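PDB 4WA0: possible adhesin from Caldicellulosiruptor kronotskyensis, which probably mediates attachment of this extreme thermophile to cellulose as a tapirin, the chain here being its C-terminal beta-helix domain. Local coordinates for residues Phe45-Met56 with Ile71-Ser82; Arg225-Leu236 with Ser350-Gln358. All coordinates share one frame; numbering follows the deposited sequence.

In the fold
Contact 1 comes first along the chain. It joins two successive coils near the middle of the beta-helix and closes a short loop of 14 residues, 57-70. The chain then adds further coils up to strand 203-205 and returns along the outside to helix 217-224, which packs on contact 1 through I222. Segment 225-236 follows this helix directly. Contact 2 pairs it with the C-terminal segment 350-358. It closes a stretch of 113 residues whose strands extend the beta-helix beyond its first coil. The two contacts are in series and neither encloses the other. Their centres are about 22 Å apart, yet their edges touch where K53 packs against R225 and Y227.

Contact 1 (Phe45-Met56 with Ile71-Ser82); sequences FNIDNLISKGEM and IVVRNIIYVEKS
N49 and N75 meet at a corner between two successive coils of a parallel beta-helix. Their side chains lie side by side and point the same way, but the amide planes are 82° apart. N75 ND2 donates to N49 OD1 at 2.9 Å, on a lone pair. I76 N also donates to N49 OD1, at 3.2 Å, so two bonds grip this oxygen. N49 ND2 continues to S30 OG on the preceding coil. The second coil has one extra residue at this corner, and the register slips accordingly. Parallel strand pairing runs on both sides of it.

F45, I47, I71 and V73 point into the interior from one sheet, L50 and I77 from the adjoining one. F45 lies alongside I71, with F45 CD2 4.2 Å from I71 CG1. V73 CG2 spans the corner between I47 CG1 and L50 CB. M56, a selenomethionine, bends at its last torsion (chi3 -63°), and its CE meets V79 CG2 at 3.7 Å.

The other face carries I51 and Y78. I51 CG2 approaches Y78 CD1 at 4.1 Å, and S52 O lies at the ring edge. Helix 217-224 covers this pair through I222.

At the turn, R74 NH1 forms a salt bridge with D48 OD1 at 2.9 Å. The bond lies in the guanidinium plane but meets the carboxylate from above its plane. N46 ND2 and R74 NH2 are both donors and do not bond each other. Each has its own acceptor, E27 OE1 and N28 OD1.

At the far end E55 folds over K81 CB (chi2 -68°), and its OE1 accepts from S82 N at 3.0 Å.

Contact 2 (Arg225-Leu236 with Ser350-Gln358); sequences RDYTSGLLTTPL and SNTGIQPSQ
The loop after helix 217-224 pairs with the C-terminal tail on the outside of the beta-helix, with R225 holding S357 at one end and L232 meeting T352 at the other. R225 NH1 and NH2 approach end-on and both donate to S357 O, at 3.1 and 2.9 Å. The oxygen lies in the guanidinium plane. S357 is poorly ordered, so this end is less certain. R225 CD lies over one face of the Y227 ring, near its rim. The bend at chi3 (-72°) then turns the guanidinium to S357, and NE makes a salt bridge with E221. Water 1 adds a bridge from D226 N to S357 OG.

In the middle, Q355 N donates to S229 O at 3.1 Å. I354 lies alongside L231, with CG1 3.9 Å from L231 CD1. I354 CG2 lies 3.4 Å from S229 O. D226 OD1 accepts from T228 N in an Asx turn within the type I beta turn D226-S229.

L232 N makes a nearly straight bond to T352 O at 2.8 Å. Waters 2 and 3 both donate to N351 O and tie it to T234 O and P235 O. After T352, G353 leaves helix 342-352 with positive phi (79°), as is typical of a glycine ending an alpha-helix.

Contact 1 (Phe45-Met56 with Ile71-Ser82)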
loop_
_atom_site.group_PDB
_atom_site.type_symbol
_atom_site.label_atom_id
_atom_site.label_comp_id
_atom_site.label_asym_id
_atom_site.label_seq_id
_atom_site.Cartn_x
_atom_site.Cartn_y
_atom_site.Cartn_z
ATOM N N PHE A 45 5.915 6.172 -0.607
ATOM C CA PHE A 45 5.097 6.105 0.597
ATOM C C PHE A 45 6.005 6.006 1.822
ATOM O O PHE A 45 7.024 5.242 1.847
ATOM C CB PHE A 45 4.214 4.850 0.572
ATOM C CG PHE A 45 3.185 4.741 -0.530
ATOM C CD1 PHE A 45 2.822 5.790 -1.378
ATOM C CD2 PHE A 45 2.524 3.517 -0.693
ATOM C CE1 PHE A 45 1.873 5.618 -2.355
ATOM C CE2 PHE A 45 1.566 3.364 -1.663
ATOM C CZ PHE A 45 1.223 4.411 -2.478
ATOM N N ASN A 46 5.572 6.651 2.889
ATOM C CA ASN A 46 6.101 6.398 4.223
ATOM C C ASN A 46 4.866 6.294 5.123
ATOM O O ASN A 46 4.384 7.332 5.628
ATOM C CB ASN A 46 7.002 7.518 4.649
ATOM C CG ASN A 46 7.550 7.336 6.061
ATOM O OD1 ASN A 46 7.897 6.210 6.476
ATOM N ND2 ASN A 46 7.717 8.446 6.783
ATOM N N ILE A 47 4.323 5.072 5.259
ATOM C CA ILE A 47 3.059 4.822 5.900
ATOM C C ILE A 47 3.108 3.723 6.899
ATOM O O ILE A 47 4.105 2.999 7.023
ATOM C CB ILE A 47 1.952 4.519 4.832
ATOM C CG1 ILE A 47 2.298 3.254 4.035
ATOM C CG2 ILE A 47 1.730 5.765 3.984
ATOM C CD1 ILE A 47 1.340 2.918 2.926
ATOM N N ASP A 48 2.040 3.591 7.680
ATOM C CA ASP A 48 2.019 2.570 8.698
ATOM C C ASP A 48 1.586 1.227 8.177
ATOM O O ASP A 48 2.209 0.224 8.508
ATOM C CB ASP A 48 1.039 2.934 9.810
ATOM C CG ASP A 48 1.459 4.181 10.607
ATOM O OD1 ASP A 48 2.634 4.320 10.952
ATOM O OD2 ASP A 48 0.609 5.037 10.963
ATOM N N ASN A 49 0.522 1.162 7.398
ATOM C CA ASN A 49 0.087 -0.127 6.906
ATOM C C ASN A 49 -0.362 0.070 5.440
ATOM O O ASN A 49 -0.876 1.157 5.123
ATOM C CB ASN A 49 -1.096 -0.598 7.676
ATOM C CG ASN A 49 -0.813 -0.798 9.155
ATOM O OD1 ASN A 49 -0.213 -1.806 9.563
ATOM N ND2 ASN A 49 -1.208 0.175 9.956
ATOM N N LEU A 50 -0.280 -0.996 4.665
ATOM C CA LEU A 50 -0.728 -1.015 3.257
ATOM C C LEU A 50 -1.506 -2.315 3.018
ATOM O O LEU A 50 -0.915 -3.420 3.091
ATOM C CB LEU A 50 0.487 -0.930 2.337
ATOM C CG LEU A 50 0.345 -1.038 0.840
ATOM C CD1 LEU A 50 -0.540 0.090 0.363
ATOM C CD2 LEU A 50 1.695 -1.059 0.194
ATOM N N ILE A 51 -2.817 -2.202 2.866
ATOM C CA ILE A 51 -3.710 -3.368 2.851
ATOM C C ILE A 51 -4.477 -3.483 1.573
ATOM O O ILE A 51 -5.196 -2.531 1.241
ATOM C CB ILE A 51 -4.679 -3.322 4.050
ATOM C CG1 ILE A 51 -3.859 -3.271 5.317
ATOM C CG2 ILE A 51 -5.706 -4.479 4.060
ATOM C CD1 ILE A 51 -4.606 -2.834 6.528
ATOM N N SER A 52 -4.359 -4.658 0.943
ATOM C CA SER A 52 -5.223 -5.017 -0.161
ATOM C C SER A 52 -5.965 -6.324 0.077
ATOM O O SER A 52 -5.333 -7.337 0.330
ATOM C CB SER A 52 -4.477 -5.149 -1.448
ATOM O OG SER A 52 -5.362 -5.555 -2.510
ATOM N N LYS A 53 -7.282 -6.275 0.015
ATOM C CA LYS A 53 -8.134 -7.509 0.084
ATOM C C LYS A 53 -8.359 -8.141 -1.268
ATOM O O LYS A 53 -9.271 -8.876 -1.490
ATOM C CB LYS A 53 -9.421 -7.230 0.814
ATOM C CG LYS A 53 -9.179 -6.825 2.270
ATOM C CD LYS A 53 -10.304 -7.320 3.197
ATOM C CE LYS A 53 -9.913 -7.338 4.673
ATOM N NZ LYS A 53 -11.123 -7.556 5.504
ATOM N N GLY A 54 -7.419 -7.976 -2.148
ATOM C CA GLY A 54 -7.425 -8.513 -3.502
ATOM C C GLY A 54 -6.002 -8.688 -3.966
ATOM O O GLY A 54 -5.142 -9.055 -3.133
ATOM N N GLU A 55 -5.762 -8.511 -5.256
ATOM C CA GLU A 55 -4.481 -8.596 -5.868
ATOM C C GLU A 55 -3.769 -7.252 -5.593
ATOM O O GLU A 55 -4.451 -6.241 -5.573
ATOM C CB GLU A 55 -4.659 -8.677 -7.365
ATOM C CG GLU A 55 -5.403 -9.904 -7.868
ATOM C CD GLU A 55 -4.682 -11.204 -7.694
ATOM O OE1 GLU A 55 -3.495 -11.242 -7.317
ATOM O OE2 GLU A 55 -5.315 -12.233 -8.027
HETATM N N MSE A 56 -2.452 -7.242 -5.379
HETATM C CA MSE A 56 -1.675 -5.991 -5.357
HETATM C C MSE A 56 -0.755 -6.058 -6.495
HETATM O O MSE A 56 -0.069 -7.063 -6.713
HETATM C CB MSE A 56 -0.853 -5.816 -4.094
HETATM C CG MSE A 56 -0.072 -4.498 -4.018
HETATM SE SE MSE A 56 0.609 -4.223 -2.185
HETATM C CE MSE A 56 -0.861 -4.053 -0.988
ATOM N N ILE A 71 8.650 2.515 -1.234
ATOM C CA ILE A 71 7.479 2.226 -0.420
ATOM C C ILE A 71 8.014 1.788 0.917
ATOM O O ILE A 71 8.661 0.748 0.995
ATOM C CB ILE A 71 6.576 1.193 -1.105
ATOM C CG1 ILE A 71 5.954 1.817 -2.379
ATOM C CG2 ILE A 71 5.551 0.666 -0.143
ATOM C CD1 ILE A 71 5.323 0.835 -3.272
ATOM N N VAL A 72 7.730 2.558 1.962
ATOM C CA VAL A 72 8.158 2.204 3.289
ATOM C C VAL A 72 6.923 2.113 4.155
ATOM O O VAL A 72 6.095 3.029 4.156
ATOM C CB VAL A 72 9.130 3.272 3.879
ATOM C CG1 VAL A 72 9.422 3.001 5.320
ATOM C CG2 VAL A 72 10.391 3.430 3.008
ATOM N N VAL A 73 6.790 0.947 4.801
ATOM C CA VAL A 73 5.619 0.560 5.559
ATOM C C VAL A 73 6.107 0.149 6.935
ATOM O O VAL A 73 6.865 -0.827 7.085
ATOM C CB VAL A 73 4.839 -0.558 4.864
ATOM C CG1 VAL A 73 3.624 -0.941 5.713
ATOM C CG2 VAL A 73 4.401 -0.163 3.422
ATOM N N ARG A 74 5.671 0.893 7.945
ATOM C CA ARG A 74 6.214 0.752 9.285
ATOM C C ARG A 74 5.703 -0.472 9.993
ATOM O O ARG A 74 6.355 -0.943 10.949
ATOM C CB ARG A 74 5.922 1.991 10.134
ATOM C CG ARG A 74 6.526 3.283 9.616
ATOM C CD ARG A 74 5.990 4.399 10.508
ATOM N NE ARG A 74 6.332 5.683 9.975
ATOM C CZ ARG A 74 5.482 6.650 9.635
ATOM N NH1 ARG A 74 4.190 6.564 9.848
ATOM N NH2 ARG A 74 6.000 7.802 9.209
ATOM N N ASN A 75 4.544 -0.946 9.620
ATOM C CA ASN A 75 3.938 -2.086 10.214
ATOM C C ASN A 75 3.677 -3.146 9.123
ATOM O O ASN A 75 4.607 -3.823 8.733
ATOM C CB ASN A 75 2.719 -1.694 11.093
ATOM C CG ASN A 75 2.224 -2.864 11.849
ATOM O OD1 ASN A 75 3.047 -3.640 12.359
ATOM N ND2 ASN A 75 0.926 -3.043 11.939
ATOM N N ILE A 76 2.455 -3.263 8.614
ATOM C CA ILE A 76 2.052 -4.406 7.821
ATOM C C ILE A 76 1.706 -4.071 6.364
ATOM O O ILE A 76 1.022 -3.116 6.111
ATOM C CB ILE A 76 0.837 -5.114 8.477
ATOM C CG1 ILE A 76 1.248 -5.736 9.831
ATOM C CG2 ILE A 76 0.204 -6.121 7.522
ATOM C CD1 ILE A 76 0.126 -6.183 10.756
ATOM N N ILE A 77 2.216 -4.869 5.430
ATOM C CA ILE A 77 1.695 -4.975 4.061
ATOM C C ILE A 77 0.847 -6.283 4.091
ATOM O O ILE A 77 1.404 -7.386 4.314
ATOM C CB ILE A 77 2.828 -5.064 3.008
ATOM C CG1 ILE A 77 3.678 -3.766 3.003
ATOM C CG2 ILE A 77 2.248 -5.291 1.610
ATOM C CD1 ILE A 77 4.729 -3.693 1.977
ATOM N N TYR A 78 -0.414 -6.167 3.741
ATOM C CA TYR A 78 -1.284 -7.309 3.664
ATOM C C TYR A 78 -1.816 -7.427 2.289
ATOM O O TYR A 78 -2.383 -6.497 1.793
ATOM C CB TYR A 78 -2.396 -7.197 4.691
ATOM C CG TYR A 78 -3.458 -8.286 4.632
ATOM C CD1 TYR A 78 -4.403 -8.311 3.643
ATOM C CD2 TYR A 78 -3.561 -9.241 5.633
ATOM C CE1 TYR A 78 -5.438 -9.274 3.610
ATOM C CE2 TYR A 78 -4.550 -10.232 5.581
ATOM C CZ TYR A 78 -5.452 -10.251 4.552
ATOM O OH TYR A 78 -6.493 -11.140 4.460
ATOM N N VAL A 79 -1.641 -8.586 1.681
ATOM C CA VAL A 79 -2.184 -8.845 0.328
ATOM C C VAL A 79 -2.971 -10.134 0.388
ATOM O O VAL A 79 -2.408 -11.217 0.608
ATOM C CB VAL A 79 -1.072 -8.940 -0.705
ATOM C CG1 VAL A 79 -1.634 -9.141 -2.123
ATOM C CG2 VAL A 79 -0.199 -7.676 -0.677
ATOM N N GLU A 80 -4.283 -10.056 0.174
ATOM C CA GLU A 80 -5.095 -11.277 0.236
ATOM C C GLU A 80 -4.762 -12.300 -0.876
ATOM O O GLU A 80 -4.764 -13.533 -0.639
ATOM C CB GLU A 80 -6.584 -10.875 0.218
ATOM C CG GLU A 80 -7.548 -12.060 0.295
ATOM C CD GLU A 80 -8.997 -11.715 -0.060
ATOM O OE1 GLU A 80 -9.641 -10.998 0.701
ATOM O OE2 GLU A 80 -9.530 -12.229 -1.091
ATOM N N LYS A 81 -4.511 -11.811 -2.094
ATOM C CA LYS A 81 -4.180 -12.673 -3.256
ATOM C C LYS A 81 -2.702 -12.566 -3.579
ATOM O O LYS A 81 -1.917 -12.790 -2.646
ATOM C CB LYS A 81 -5.166 -12.427 -4.413
ATOM C CG LYS A 81 -6.617 -12.583 -3.960
ATOM C CD LYS A 81 -7.581 -12.337 -5.100
ATOM C CE LYS A 81 -9.015 -12.490 -4.559
ATOM N NZ LYS A 81 -9.928 -12.249 -5.697
ATOM N N SER A 82 -2.324 -12.349 -4.837
ATOM C CA SER A 82 -0.958 -12.254 -5.216
ATOM C C SER A 82 -0.447 -10.805 -5.183
ATOM O O SER A 82 -1.253 -9.822 -5.313
ATOM C CB SER A 82 -0.830 -12.781 -6.623
ATOM O OG SER A 82 -1.049 -14.189 -6.539
#

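Contact 2 (Arg225-Leu236 with Ser350-Gln358)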
loop_
_atom_site.group_PDB
_atom_site.type_symbol
_atom_site.label_atom_id
_atom_site.label_comp_id
_atom_site.label_asym_id
_atom_site.label_seq_id
_atom_site.Cartn_x
_atom_site.Cartn_y
_atom_site.Cartn_z
ATOM N N ARG A 225 -11.965 -8.700 9.660
ATOM C CA ARG A 225 -12.636 -7.404 9.842
ATOM C C ARG A 225 -13.336 -6.971 8.561
ATOM O O ARG A 225 -12.746 -7.000 7.471
ATOM C CB ARG A 225 -11.648 -6.334 10.288
ATOM C CG ARG A 225 -12.289 -4.977 10.577
ATOM C CD ARG A 225 -11.333 -4.099 11.357
ATOM N NE ARG A 225 -11.171 -4.551 12.747
ATOM C CZ ARG A 225 -12.006 -4.256 13.748
ATOM N NH1 ARG A 225 -11.766 -4.714 14.980
ATOM N NH2 ARG A 225 -13.084 -3.501 13.533
ATOM N N ASP A 226 -14.596 -6.569 8.701
ATOM C CA ASP A 226 -15.329 -5.960 7.603
ATOM C C ASP A 226 -15.107 -4.451 7.771
ATOM O O ASP A 226 -15.702 -3.843 8.634
ATOM C CB ASP A 226 -16.825 -6.283 7.682
ATOM C CG ASP A 226 -17.633 -5.531 6.648
ATOM O OD1 ASP A 226 -16.953 -4.761 5.881
ATOM O OD2 ASP A 226 -18.919 -5.659 6.646
ATOM N N TYR A 227 -14.240 -3.852 6.946
ATOM C CA TYR A 227 -13.781 -2.485 7.239
ATOM C C TYR A 227 -14.848 -1.444 6.991
ATOM O O TYR A 227 -14.610 -0.304 7.352
ATOM C CB TYR A 227 -12.459 -2.112 6.482
ATOM C CG TYR A 227 -11.221 -2.639 7.202
ATOM C CD1 TYR A 227 -10.835 -4.008 7.057
ATOM C CD2 TYR A 227 -10.469 -1.822 8.071
ATOM C CE1 TYR A 227 -9.733 -4.529 7.710
ATOM C CE2 TYR A 227 -9.375 -2.357 8.761
ATOM C CZ TYR A 227 -9.013 -3.714 8.573
ATOM O OH TYR A 227 -7.932 -4.257 9.244
ATOM N N THR A 228 -15.946 -1.809 6.300
ATOM C CA THR A 228 -17.084 -0.917 6.101
ATOM C C THR A 228 -18.372 -1.413 6.828
ATOM O O THR A 228 -19.466 -1.076 6.423
ATOM C CB THR A 228 -17.393 -0.682 4.573
ATOM O OG1 THR A 228 -17.607 -1.914 3.882
ATOM C CG2 THR A 228 -16.170 0.003 3.884
ATOM N N SER A 229 -18.220 -2.133 7.940
ATOM C CA SER A 229 -19.377 -2.474 8.789
ATOM C C SER A 229 -20.177 -1.233 9.044
ATOM O O SER A 229 -19.605 -0.231 9.483
ATOM C CB SER A 229 -18.936 -2.965 10.186
ATOM O OG SER A 229 -18.172 -4.143 10.088
ATOM N N GLY A 230 -21.487 -1.307 8.798
ATOM C CA GLY A 230 -22.402 -0.223 9.115
ATOM C C GLY A 230 -22.636 0.795 8.020
ATOM O O GLY A 230 -23.539 1.598 8.121
ATOM N N LEU A 231 -21.825 0.761 6.962
ATOM C CA LEU A 231 -21.919 1.720 5.901
ATOM C C LEU A 231 -23.315 1.766 5.316
ATOM O O LEU A 231 -23.828 0.764 4.796
ATOM C CB LEU A 231 -20.927 1.339 4.780
ATOM C CG LEU A 231 -20.932 2.263 3.557
ATOM C CD1 LEU A 231 -20.646 3.716 3.899
ATOM C CD2 LEU A 231 -20.005 1.765 2.477
ATOM N N LEU A 232 -23.866 2.956 5.311
ATOM C CA LEU A 232 -25.153 3.272 4.697
ATOM C C LEU A 232 -25.075 3.352 3.194
ATOM O O LEU A 232 -23.999 3.415 2.630
ATOM C CB LEU A 232 -25.534 4.658 5.172
ATOM C CG LEU A 232 -25.699 4.868 6.692
ATOM C CD1 LEU A 232 -25.822 6.371 6.986
ATOM C CD2 LEU A 232 -26.906 4.130 7.238
ATOM N N THR A 233 -26.232 3.424 2.538
ATOM C CA THR A 233 -26.285 3.624 1.079
ATOM C C THR A 233 -26.855 4.977 0.687
ATOM O O THR A 233 -26.908 5.282 -0.522
ATOM C CB THR A 233 -27.123 2.516 0.410
ATOM O OG1 THR A 233 -28.360 2.395 1.126
ATOM C CG2 THR A 233 -26.369 1.185 0.472
ATOM N N THR A 234 -27.287 5.762 1.695
ATOM C CA THR A 234 -27.620 7.167 1.565
ATOM C C THR A 234 -26.568 7.841 0.691
ATOM O O THR A 234 -25.355 7.688 0.943
ATOM C CB THR A 234 -27.520 7.856 2.969
ATOM O OG1 THR A 234 -28.049 6.989 3.975
ATOM C CG2 THR A 234 -28.307 9.115 3.034
ATOM N N PRO A 235 -26.994 8.591 -0.298
ATOM C CA PRO A 235 -25.953 9.377 -1.000
ATOM C C PRO A 235 -25.247 10.360 -0.091
ATOM O O PRO A 235 -25.867 10.970 0.820
ATOM C CB PRO A 235 -26.722 10.167 -2.042
ATOM C CG PRO A 235 -28.171 9.880 -1.810
ATOM C CD PRO A 235 -28.269 8.593 -1.039
ATOM N N LEU A 236 -23.961 10.545 -0.371
ATOM C CA LEU A 236 -23.214 11.563 0.313
ATOM C C LEU A 236 -23.907 12.937 0.109
ATOM O O LEU A 236 -24.478 13.250 -0.972
ATOM C CB LEU A 236 -21.755 11.570 -0.213
ATOM C CG LEU A 236 -20.938 10.273 -0.017
ATOM C CD1 LEU A 236 -19.489 10.377 -0.545
ATOM C CD2 LEU A 236 -20.925 9.818 1.448
ATOM N N SER A 350 -21.575 10.349 10.779
ATOM C CA SER A 350 -23.013 10.479 10.707
ATOM C C SER A 350 -23.505 10.262 9.294
ATOM O O SER A 350 -24.526 9.600 9.070
ATOM C CB SER A 350 -23.481 11.842 11.193
ATOM O OG SER A 350 -23.195 11.957 12.587
ATOM N N ASN A 351 -22.793 10.839 8.345
ATOM C CA ASN A 351 -23.216 10.779 6.942
ATOM C C ASN A 351 -22.953 9.429 6.278
ATOM O O ASN A 351 -23.543 9.130 5.248
ATOM C CB ASN A 351 -22.489 11.846 6.135
ATOM C CG ASN A 351 -23.063 13.219 6.352
ATOM O OD1 ASN A 351 -24.247 13.408 6.371
ATOM N ND2 ASN A 351 -22.195 14.208 6.522
ATOM N N THR A 352 -22.028 8.656 6.819
ATOM C CA THR A 352 -21.716 7.338 6.259
ATOM C C THR A 352 -22.185 6.146 7.078
ATOM O O THR A 352 -22.445 5.071 6.510
ATOM C CB THR A 352 -20.220 7.208 6.070
ATOM O OG1 THR A 352 -19.575 7.171 7.355
ATOM C CG2 THR A 352 -19.716 8.391 5.194
ATOM N N GLY A 353 -22.228 6.312 8.406
ATOM C CA GLY A 353 -22.661 5.291 9.296
ATOM C C GLY A 353 -21.644 4.228 9.592
ATOM O O GLY A 353 -21.977 3.245 10.283
ATOM N N ILE A 354 -20.388 4.391 9.168
ATOM C CA ILE A 354 -19.415 3.331 9.454
ATOM C C ILE A 354 -19.167 3.302 10.952
ATOM O O ILE A 354 -18.972 4.348 11.559
ATOM C CB ILE A 354 -18.087 3.377 8.663
ATOM C CG1 ILE A 354 -18.433 3.494 7.162
ATOM C CG2 ILE A 354 -17.229 2.119 9.003
ATOM C CD1 ILE A 354 -17.308 3.268 6.177
ATOM N N GLN A 355 -19.218 2.075 11.487
ATOM C CA GLN A 355 -19.142 1.773 12.909
ATOM C C GLN A 355 -18.248 0.552 12.985
ATOM O O GLN A 355 -18.693 -0.586 12.722
ATOM C CB GLN A 355 -20.516 1.405 13.454
ATOM C CG GLN A 355 -21.567 2.515 13.376
ATOM C CD GLN A 355 -22.914 2.019 12.842
ATOM O OE1 GLN A 355 -23.172 0.804 12.778
ATOM N NE2 GLN A 355 -23.774 2.958 12.437
ATOM N N PRO A 356 -16.970 0.766 13.293
ATOM C CA PRO A 356 -16.125 -0.425 13.325
ATOM C C PRO A 356 -16.462 -1.364 14.492
ATOM O O PRO A 356 -16.841 -0.908 15.550
ATOM C CB PRO A 356 -14.697 0.163 13.400
ATOM C CG PRO A 356 -14.815 1.480 12.672
ATOM C CD PRO A 356 -16.176 2.004 13.128
ATOM N N SER A 357 -16.342 -2.668 14.253
ATOM C CA SER A 357 -16.625 -3.720 15.240
ATOM C C SER A 357 -15.620 -3.637 16.399
ATOM O O SER A 357 -14.408 -3.547 16.160
ATOM C CB SER A 357 -16.550 -5.113 14.565
ATOM O OG SER A 357 -17.128 -5.099 13.257
ATOM N N GLN A 358 -16.131 -3.670 17.637
ATOM C CA GLN A 358 -15.303 -3.527 18.851
ATOM C C GLN A 358 -14.785 -4.901 19.326
ATOM O O GLN A 358 -13.822 -5.454 18.761
ATOM C CB GLN A 358 -16.087 -2.777 19.967
ATOM C CG GLN A 358 -15.847 -1.247 20.003
ATOM C CD GLN A 358 -17.059 -0.413 20.449
ATOM O OE1 GLN A 358 -17.159 0.812 20.174
ATOM N NE2 GLN A 358 -17.976 -1.061 21.152
HETATM O O HOH W 1 -15.882 -6.675 11.390
HETATM O O HOH W 2 -23.795 7.064 3.056
HETATM O O HOH W 3 -25.112 10.758 3.482
#